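Local coordinates for 3-oxoacyl-[acyl-carrier-protein] reductase (Sinorhizobium meliloti, PDB 3U9L) that probably catalyses the NADPH-dependent reduction of 3-oxoacyl groups carried on acyl carrier protein, as a member of the short-chain dehydrogenase/reductase family, at residues 140-145 with 250-255; 183-188 with 259-264. One frame throughout, in Å; residues are numbered along the deposited sequence.

Contact 1: 140-145 with 250-255; sequences LLIWIS and RVVGTA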
ATOM      1  N   LEU A 140      -7.828  18.145  13.009  1.00 19.87           N
ATOM      2  CA  LEU A 140      -6.651  17.271  13.080  1.00 20.11           C
ATOM      3  C   LEU A 140      -7.081  15.916  12.692  1.00 21.16           C
ATOM      4  O   LEU A 140      -8.082  15.415  13.249  1.00 20.12           O
ATOM      5  CB  LEU A 140      -6.095  17.218  14.491  1.00 20.53           C
ATOM      6  CG  LEU A 140      -4.978  16.216  14.882  1.00 21.68           C
ATOM      7  CD1 LEU A 140      -3.616  16.530  14.184  1.00 20.59           C
ATOM      8  CD2 LEU A 140      -4.807  16.250  16.402  1.00 20.76           C
ATOM      9  N   LEU A 141      -6.375  15.334  11.705  1.00 20.43           N
ATOM     10  CA  LEU A 141      -6.517  13.932  11.357  1.00 19.40           C
ATOM     11  C   LEU A 141      -5.394  13.180  12.018  1.00 19.82           C
ATOM     12  O   LEU A 141      -4.196  13.556  11.904  1.00 19.64           O
ATOM     13  CB  LEU A 141      -6.402  13.707   9.828  1.00 20.72           C
ATOM     14  CG  LEU A 141      -7.686  13.651   9.030  1.00 20.32           C
ATOM     15  CD1 LEU A 141      -8.439  14.985   9.382  1.00 22.26           C
ATOM     16  CD2 LEU A 141      -7.376  13.583   7.572  1.00 18.02           C
ATOM     17  N   ILE A 142      -5.759  12.101  12.692  1.00 17.13           N
ATOM     18  CA  ILE A 142      -4.755  11.203  13.239  1.00 17.46           C
ATOM     19  C   ILE A 142      -4.989   9.853  12.599  1.00 18.34           C
ATOM     20  O   ILE A 142      -6.111   9.319  12.614  1.00 18.89           O
ATOM     21  CB  ILE A 142      -4.892  11.105  14.817  1.00 18.42           C
ATOM     22  CG1 ILE A 142      -4.737  12.482  15.473  1.00 19.27           C
ATOM     23  CG2 ILE A 142      -3.922  10.111  15.411  1.00 19.15           C
ATOM     24  CD1 ILE A 142      -4.804  12.451  16.995  1.00 20.73           C
ATOM     25  N   TRP A 143      -3.934   9.256  12.058  1.00 16.46           N
ATOM     26  CA  TRP A 143      -4.080   7.945  11.442  1.00 16.71           C
ATOM     27  C   TRP A 143      -3.297   6.970  12.299  1.00 16.63           C
ATOM     28  O   TRP A 143      -2.181   7.282  12.739  1.00 16.68           O
ATOM     29  CB  TRP A 143      -3.460   7.993  10.034  1.00 15.40           C
ATOM     30  CG  TRP A 143      -4.076   9.007   9.076  1.00 15.52           C
ATOM     31  CD1 TRP A 143      -3.922  10.392   9.106  1.00 16.05           C
ATOM     32  CD2 TRP A 143      -4.895   8.719   7.941  1.00 15.81           C
ATOM     33  NE1 TRP A 143      -4.609  10.975   8.026  1.00 16.07           N
ATOM     34  CE2 TRP A 143      -5.196   9.972   7.299  1.00 17.48           C
ATOM     35  CE3 TRP A 143      -5.393   7.532   7.381  1.00 17.14           C
ATOM     36  CZ2 TRP A 143      -5.989  10.038   6.151  1.00 15.74           C
ATOM     37  CZ3 TRP A 143      -6.129   7.606   6.228  1.00 16.58           C
ATOM     38  CH2 TRP A 143      -6.443   8.841   5.638  1.00 15.61           C
ATOM     39  N   ILE A 144      -3.848   5.794  12.550  1.00 17.27           N
ATOM     40  CA  ILE A 144      -3.069   4.740  13.230  1.00 17.54           C
ATOM     41  C   ILE A 144      -2.502   3.909  12.145  1.00 18.74           C
ATOM     42  O   ILE A 144      -3.222   3.190  11.430  1.00 20.43           O
ATOM     43  CB  ILE A 144      -3.915   3.842  14.162  1.00 20.60           C
ATOM     44  CG1 ILE A 144      -4.798   4.679  15.066  1.00 20.28           C
ATOM     45  CG2 ILE A 144      -3.003   2.806  14.926  1.00 21.72           C
ATOM     46  CD1 ILE A 144      -4.055   5.694  15.849  1.00 21.46           C
ATOM     47  N   SER A 145      -1.200   4.016  11.975  1.00 18.60           N
ATOM     48  CA  SER A 145      -0.557   3.382  10.879  1.00 18.45           C
ATOM     49  C   SER A 145       0.031   2.101  11.489  1.00 21.76           C
ATOM     50  O   SER A 145      -0.578   1.527  12.399  1.00 20.01           O
ATOM     51  CB  SER A 145       0.544   4.294  10.362  1.00 18.56           C
ATOM     52  OG  SER A 145       1.154   3.780   9.215  1.00 20.18           O
ATOM     53  N   ARG A 250      -1.307  12.914  24.286  1.00 27.00           N
ATOM     54  CA  ARG A 250      -0.245  13.943  24.138  1.00 27.08           C
ATOM     55  C   ARG A 250      -0.272  14.679  22.809  1.00 26.74           C
ATOM     56  O   ARG A 250      -0.080  15.887  22.772  1.00 28.38           O
ATOM     57  CB  ARG A 250       1.165  13.373  24.350  1.00 27.51           C
ATOM     58  CG  ARG A 250       1.532  13.244  25.809  1.00 34.78           C
ATOM     59  CD  ARG A 250       3.027  12.788  26.030  1.00 35.81           C
ATOM     60  NE  ARG A 250       3.301  11.535  25.309  1.00 40.40           N
ATOM     61  CZ  ARG A 250       3.372  10.329  25.868  1.00 39.16           C
ATOM     62  NH1 ARG A 250       3.209  10.179  27.198  1.00 39.13           N
ATOM     63  NH2 ARG A 250       3.592   9.274  25.085  1.00 37.59           N
ATOM     64  N   VAL A 251      -0.474  13.974  21.695  1.00 25.74           N
ATOM     65  CA  VAL A 251      -0.644  14.702  20.418  1.00 25.01           C
ATOM     66  C   VAL A 251      -1.812  15.686  20.457  1.00 25.55           C
ATOM     67  O   VAL A 251      -1.687  16.865  20.077  1.00 24.47           O
ATOM     68  CB  VAL A 251      -0.839  13.702  19.255  1.00 23.80           C
ATOM     69  CG1 VAL A 251      -1.253  14.413  17.969  1.00 22.66           C
ATOM     70  CG2 VAL A 251       0.457  12.889  19.043  1.00 21.54           C
ATOM     71  N   VAL A 252      -2.971  15.182  20.866  1.00 24.66           N
ATOM     72  CA  VAL A 252      -4.158  16.021  20.936  1.00 26.65           C
ATOM     73  C   VAL A 252      -3.933  17.205  21.894  1.00 26.86           C
ATOM     74  O   VAL A 252      -4.333  18.302  21.604  1.00 29.06           O
ATOM     75  CB  VAL A 252      -5.408  15.218  21.343  1.00 25.43           C
ATOM     76  CG1 VAL A 252      -6.518  16.157  21.683  1.00 23.92           C
ATOM     77  CG2 VAL A 252      -5.819  14.306  20.199  1.00 25.38           C
ATOM     78  N   GLY A 253      -3.206  16.988  22.977  1.00 28.04           N
ATOM     79  CA  GLY A 253      -2.938  18.074  23.905  1.00 29.97           C
ATOM     80  C   GLY A 253      -1.818  19.030  23.526  1.00 31.83           C
ATOM     81  O   GLY A 253      -1.551  19.968  24.276  1.00 33.65           O
ATOM     82  N   THR A 254      -1.139  18.804  22.392  1.00 29.84           N
ATOM     83  CA  THR A 254      -0.079  19.698  21.936  1.00 28.27           C
ATOM     84  C   THR A 254      -0.714  20.863  21.205  1.00 30.82           C
ATOM     85  O   THR A 254      -1.734  20.680  20.547  1.00 30.75           O
ATOM     86  CB  THR A 254       0.866  18.962  20.980  1.00 29.40           C
ATOM     87  OG1 THR A 254       1.510  17.935  21.707  1.00 28.23           O
ATOM     88  CG2 THR A 254       1.944  19.903  20.429  1.00 31.16           C
ATOM     89  N   ALA A 255      -0.116  22.057  21.295  1.00 31.61           N
ATOM     90  CA  ALA A 255      -0.703  23.251  20.672  1.00 33.43           C
ATOM     91  C   ALA A 255      -0.823  23.116  19.158  1.00 32.70           C
ATOM     92  O   ALA A 255      -0.030  22.423  18.511  1.00 30.46           O
ATOM     93  CB  ALA A 255       0.088  24.533  21.051  1.00 32.99           C
TER

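Contact 2: 183-188 with 259-264; sequences IETSII and RPFRVH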
ATOM      1  N   ILE A 183      -5.897  22.097   7.914  1.00 20.46           N
ATOM      2  CA  ILE A 183      -6.055  20.821   8.594  1.00 21.34           C
ATOM      3  C   ILE A 183      -4.701  20.124   8.855  1.00 21.87           C
ATOM      4  O   ILE A 183      -3.878  19.967   7.959  1.00 19.31           O
ATOM      5  CB  ILE A 183      -7.054  19.919   7.876  1.00 20.58           C
ATOM      6  CG1 ILE A 183      -8.451  20.568   7.968  1.00 22.82           C
ATOM      7  CG2 ILE A 183      -7.104  18.493   8.476  1.00 21.19           C
ATOM      8  CD1 ILE A 183      -9.395  19.964   6.891  1.00 22.64           C
ATOM      9  N   GLU A 184      -4.493  19.769  10.108  1.00 20.28           N
ATOM     10  CA  GLU A 184      -3.247  19.198  10.571  1.00 22.60           C
ATOM     11  C   GLU A 184      -3.325  17.670  10.488  1.00 21.76           C
ATOM     12  O   GLU A 184      -4.418  17.103  10.524  1.00 19.88           O
ATOM     13  CB  GLU A 184      -3.021  19.615  12.018  1.00 24.94           C
ATOM     14  CG  GLU A 184      -1.542  19.682  12.409  1.00 29.93           C
ATOM     15  CD  GLU A 184      -1.293  20.491  13.709  1.00 33.28           C
ATOM     16  OE1 GLU A 184      -2.292  21.143  14.171  1.00 32.19           O
ATOM     17  OE2 GLU A 184      -0.105  20.468  14.223  1.00 31.25           O
ATOM     18  N   THR A 185      -2.171  17.016  10.432  1.00 20.81           N
ATOM     19  CA  THR A 185      -2.096  15.561  10.382  1.00 19.84           C
ATOM     20  C   THR A 185      -1.046  15.060  11.355  1.00 21.45           C
ATOM     21  O   THR A 185       0.065  15.628  11.451  1.00 21.40           O
ATOM     22  CB  THR A 185      -1.653  15.071   9.008  1.00 19.77           C
ATOM     23  OG1 THR A 185      -2.663  15.384   8.039  1.00 20.05           O
ATOM     24  CG2 THR A 185      -1.462  13.540   9.014  1.00 17.66           C
ATOM     25  N   SER A 186      -1.366  13.976  12.045  1.00 18.66           N
ATOM     26  CA  SER A 186      -0.381  13.298  12.840  1.00 17.65           C
ATOM     27  C   SER A 186      -0.596  11.778  12.658  1.00 19.10           C
ATOM     28  O   SER A 186      -1.751  11.293  12.650  1.00 18.25           O
ATOM     29  CB  SER A 186      -0.480  13.790  14.308  1.00 20.11           C
ATOM     30  OG  SER A 186       0.453  13.059  15.089  1.00 26.95           O
ATOM     31  N   ILE A 187       0.496  11.025  12.453  1.00 15.98           N
ATOM     32  CA  ILE A 187       0.393   9.629  12.164  1.00 15.73           C
ATOM     33  C   ILE A 187       1.064   8.848  13.309  1.00 18.25           C
ATOM     34  O   ILE A 187       2.215   9.078  13.663  1.00 17.95           O
ATOM     35  CB  ILE A 187       1.094   9.237  10.850  1.00 17.19           C
ATOM     36  CG1 ILE A 187       0.495  10.031   9.653  1.00 16.69           C
ATOM     37  CG2 ILE A 187       0.959   7.710  10.657  1.00 16.74           C
ATOM     38  CD1 ILE A 187       1.133   9.879   8.245  1.00 17.16           C
ATOM     39  N   ILE A 188       0.316   7.945  13.895  1.00 16.75           N
ATOM     40  CA  ILE A 188       0.823   7.122  14.972  1.00 18.43           C
ATOM     41  C   ILE A 188       1.308   5.821  14.339  1.00 17.31           C
ATOM     42  O   ILE A 188       0.603   5.176  13.549  1.00 16.57           O
ATOM     43  CB  ILE A 188      -0.288   6.822  16.016  1.00 17.82           C
ATOM     44  CG1 ILE A 188      -1.072   8.115  16.427  1.00 18.18           C
ATOM     45  CG2 ILE A 188       0.277   6.052  17.184  1.00 17.99           C
ATOM     46  CD1 ILE A 188      -0.220   9.313  16.935  1.00 18.88           C
ATOM     47  N   ARG A 259       2.070  20.022  16.467  1.00 26.63           N
ATOM     48  CA  ARG A 259       1.970  18.558  16.530  1.00 26.36           C
ATOM     49  C   ARG A 259       3.007  17.794  15.679  1.00 24.73           C
ATOM     50  O   ARG A 259       3.274  18.159  14.532  1.00 24.59           O
ATOM     51  CB  ARG A 259       0.542  18.146  16.192  1.00 25.77           C
ATOM     52  CG  ARG A 259      -0.419  18.746  17.188  1.00 26.50           C
ATOM     53  CD  ARG A 259      -1.810  18.321  16.931  1.00 26.99           C
ATOM     54  NE  ARG A 259      -2.704  18.687  18.033  1.00 27.03           N
ATOM     55  CZ  ARG A 259      -3.641  19.639  17.966  1.00 29.29           C
ATOM     56  NH1 ARG A 259      -3.842  20.304  16.832  1.00 26.34           N
ATOM     57  NH2 ARG A 259      -4.429  19.869  19.015  1.00 29.28           N
ATOM     58  N   PRO A 260       3.572  16.702  16.232  1.00 23.94           N
ATOM     59  CA  PRO A 260       4.542  15.931  15.451  1.00 22.79           C
ATOM     60  C   PRO A 260       3.815  15.328  14.266  1.00 23.41           C
ATOM     61  O   PRO A 260       2.646  14.983  14.433  1.00 23.72           O
ATOM     62  CB  PRO A 260       4.962  14.790  16.390  1.00 24.07           C
ATOM     63  CG  PRO A 260       3.977  14.847  17.627  1.00 24.91           C
ATOM     64  CD  PRO A 260       3.060  16.019  17.443  1.00 24.12           C
ATOM     65  N   PHE A 261       4.504  15.140  13.144  1.00 21.21           N
ATOM     66  CA  PHE A 261       3.951  14.423  11.997  1.00 21.26           C
ATOM     67  C   PHE A 261       3.776  12.874  12.202  1.00 20.60           C
ATOM     68  O   PHE A 261       2.765  12.349  11.824  1.00 19.04           O
ATOM     69  CB  PHE A 261       4.803  14.694  10.745  1.00 21.91           C
ATOM     70  CG  PHE A 261       4.220  14.129   9.479  1.00 21.79           C
ATOM     71  CD1 PHE A 261       3.052  14.644   8.957  1.00 22.73           C
ATOM     72  CD2 PHE A 261       4.846  13.083   8.809  1.00 22.20           C
ATOM     73  CE1 PHE A 261       2.502  14.134   7.791  1.00 22.45           C
ATOM     74  CE2 PHE A 261       4.308  12.567   7.623  1.00 23.18           C
ATOM     75  CZ  PHE A 261       3.127  13.094   7.117  1.00 22.33           C
ATOM     76  N   ARG A 262       4.740  12.242  12.840  1.00 21.35           N
ATOM     77  CA  ARG A 262       4.653  10.841  13.210  1.00 20.17           C
ATOM     78  C   ARG A 262       5.062  10.618  14.647  1.00 21.72           C
ATOM     79  O   ARG A 262       5.945  11.274  15.110  1.00 20.58           O
ATOM     80  CB  ARG A 262       5.512   9.949  12.343  1.00 22.03           C
ATOM     81  CG  ARG A 262       5.136   9.846  10.955  1.00 23.77           C
ATOM     82  CD  ARG A 262       6.007   8.900  10.256  1.00 22.41           C
ATOM     83  NE  ARG A 262       5.642   8.821   8.874  1.00 25.24           N
ATOM     84  CZ  ARG A 262       4.679   8.080   8.391  1.00 20.34           C
ATOM     85  NH1 ARG A 262       4.437   8.133   7.117  1.00 19.86           N
ATOM     86  NH2 ARG A 262       4.192   7.107   9.076  1.00 20.94           N
ATOM     87  N   VAL A 263       4.437   9.664  15.319  1.00 20.40           N
ATOM     88  CA  VAL A 263       4.834   9.338  16.701  1.00 20.17           C
ATOM     89  C   VAL A 263       5.020   7.827  16.653  1.00 20.81           C
ATOM     90  O   VAL A 263       4.137   7.106  16.188  1.00 19.48           O
ATOM     91  CB  VAL A 263       3.775   9.776  17.784  1.00 20.09           C
ATOM     92  CG1 VAL A 263       4.162   9.292  19.168  1.00 21.55           C
ATOM     93  CG2 VAL A 263       3.621  11.294  17.824  1.00 20.99           C
ATOM     94  N   HIS A 264       6.202   7.371  17.055  1.00 20.35           N
ATOM     95  CA  HIS A 264       6.584   5.959  17.042  1.00 20.29           C
ATOM     96  C   HIS A 264       6.366   5.377  18.441  1.00 21.31           C
ATOM     97  O   HIS A 264       6.871   5.917  19.424  1.00 21.84           O
ATOM     98  CB  HIS A 264       8.027   5.797  16.522  1.00 18.95           C
ATOM     99  CG  HIS A 264       8.192   6.305  15.118  1.00 19.51           C
ATOM    100  ND1 HIS A 264       7.818   5.568  14.011  1.00 19.19           N
ATOM    101  CD2 HIS A 264       8.615   7.503  14.636  1.00 19.91           C
ATOM    102  CE1 HIS A 264       8.008   6.293  12.916  1.00 19.81           C
ATOM    103  NE2 HIS A 264       8.477   7.472  13.260  1.00 19.20           N
TER
HETATM  104  O   HOH W   1       1.929  17.232  12.182  1.00 25.65           O

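Contact 1: 140-145 with 250-255
I142 of the strand meets V251 and V252 of the helix through a single methyl, CD1, which reaches V252 CG2 at 3.8 Å and V251 CG1 at 4.2 Å. The isoleucine approaches V251 tip to tip, whereas its side chain crosses that of V252 at about a right angle. Its reach comes from an extended outer branch: CD1 lies anti to CA about the CB-CG1 bond (chi2 -178°), which carries the methyl away from the strand. L140, two residues earlier on the same face, brings CD2 up to the same pair, 4.3 Å from V251 CG1. The tips of L140 and I142 thus share the same two valine methyls, and the union is wholly apolar and modest in extent, burying 129 Å² in all.

This is a worked example of how a Rossmann-type sheet receives its covering helices: strand 139-144 runs inside the parallel sheet, and helix 242-252 lays its last turn on one face. Beyond that turn the chain is fastened to itself, with T254 OG1 donating to R250 O at 2.8 Å, tilted 29° from the carbonyl plane, and T254 N bonding to V251 O at 3.1 Å. The guanidinium of R259 also donates to V251 O and V252 O at the helix end. On the strand, backbone bonds from L140 and I142 to L91, and from L141 to E184 and S186, fix its place between its neighbours. L141 and W143 turn to the opposite face, where helices 108-136 and 158-179 receive them.

Contact 2: 183-188 with 259-264
E184 and R259 meet just ahead of where strand 183-190 pairs in parallel with strand 262-265, the last strand of this Rossmann-type sheet. The packing is tight where I187 is gripped on both backbone polar atoms: its N donates to F261 O at 2.7 Å, and its O accepts from V263 N at 2.8 Å. R262 turns to the same face as I187, side by side with it; its guanidinium, salt-bridged to D168 and D280, carries I187 CD1 over one face.

The other end is looser. Around partly exposed R259 and P260 the backbones part, and a water donates both to T185 O, at 2.6 Å, and to R259 O. S186 OG donates to P260 O at 3.0 Å, and the side chain of E184 crosses that of R259 at about a right angle, with the carboxylate and guanidinium planes 57° apart. E184 OE2 takes R259 N nearly along the C-O axis, while OE1 is met by NH1 from above the carboxylate plane (3.2 Å, 53° out of it). OE1 also accepts from G257 N, and R259 NE and NH2 serve V251 O and V252 O. Were E184 replaced by an alanine, R259 N and G257 N would probably lose these acceptors and NH1 its countercharge. I188, with CD1 turned back about the CB-CG1 bond (chi2 -54°), sets that methyl 4.1 Å from V263 CB.

Overall arrangement
Both contacts are buried and reach the same parallel sheet, contact 1 on a face of an inner strand and contact 2 at its last strand pair. Contact 1 joins a sheet face to a helix through four buried aliphatic residues; contact 2 joins two strands edge to edge, with backbone bonds, a salt bridge and a water, and its 259-264 side has several partly exposed residues. Helix 242-252 is followed, after a loop, by strand 262-265, completing with strand 183-190 a beta-alpha-beta crossover that also carries helices 209-217 and 223-233. Strands 139-144 and 183-190 are neighbours, W143 O meeting I188 N at 2.8 Å. R259 of contact 2 also serves the helix end of contact 1.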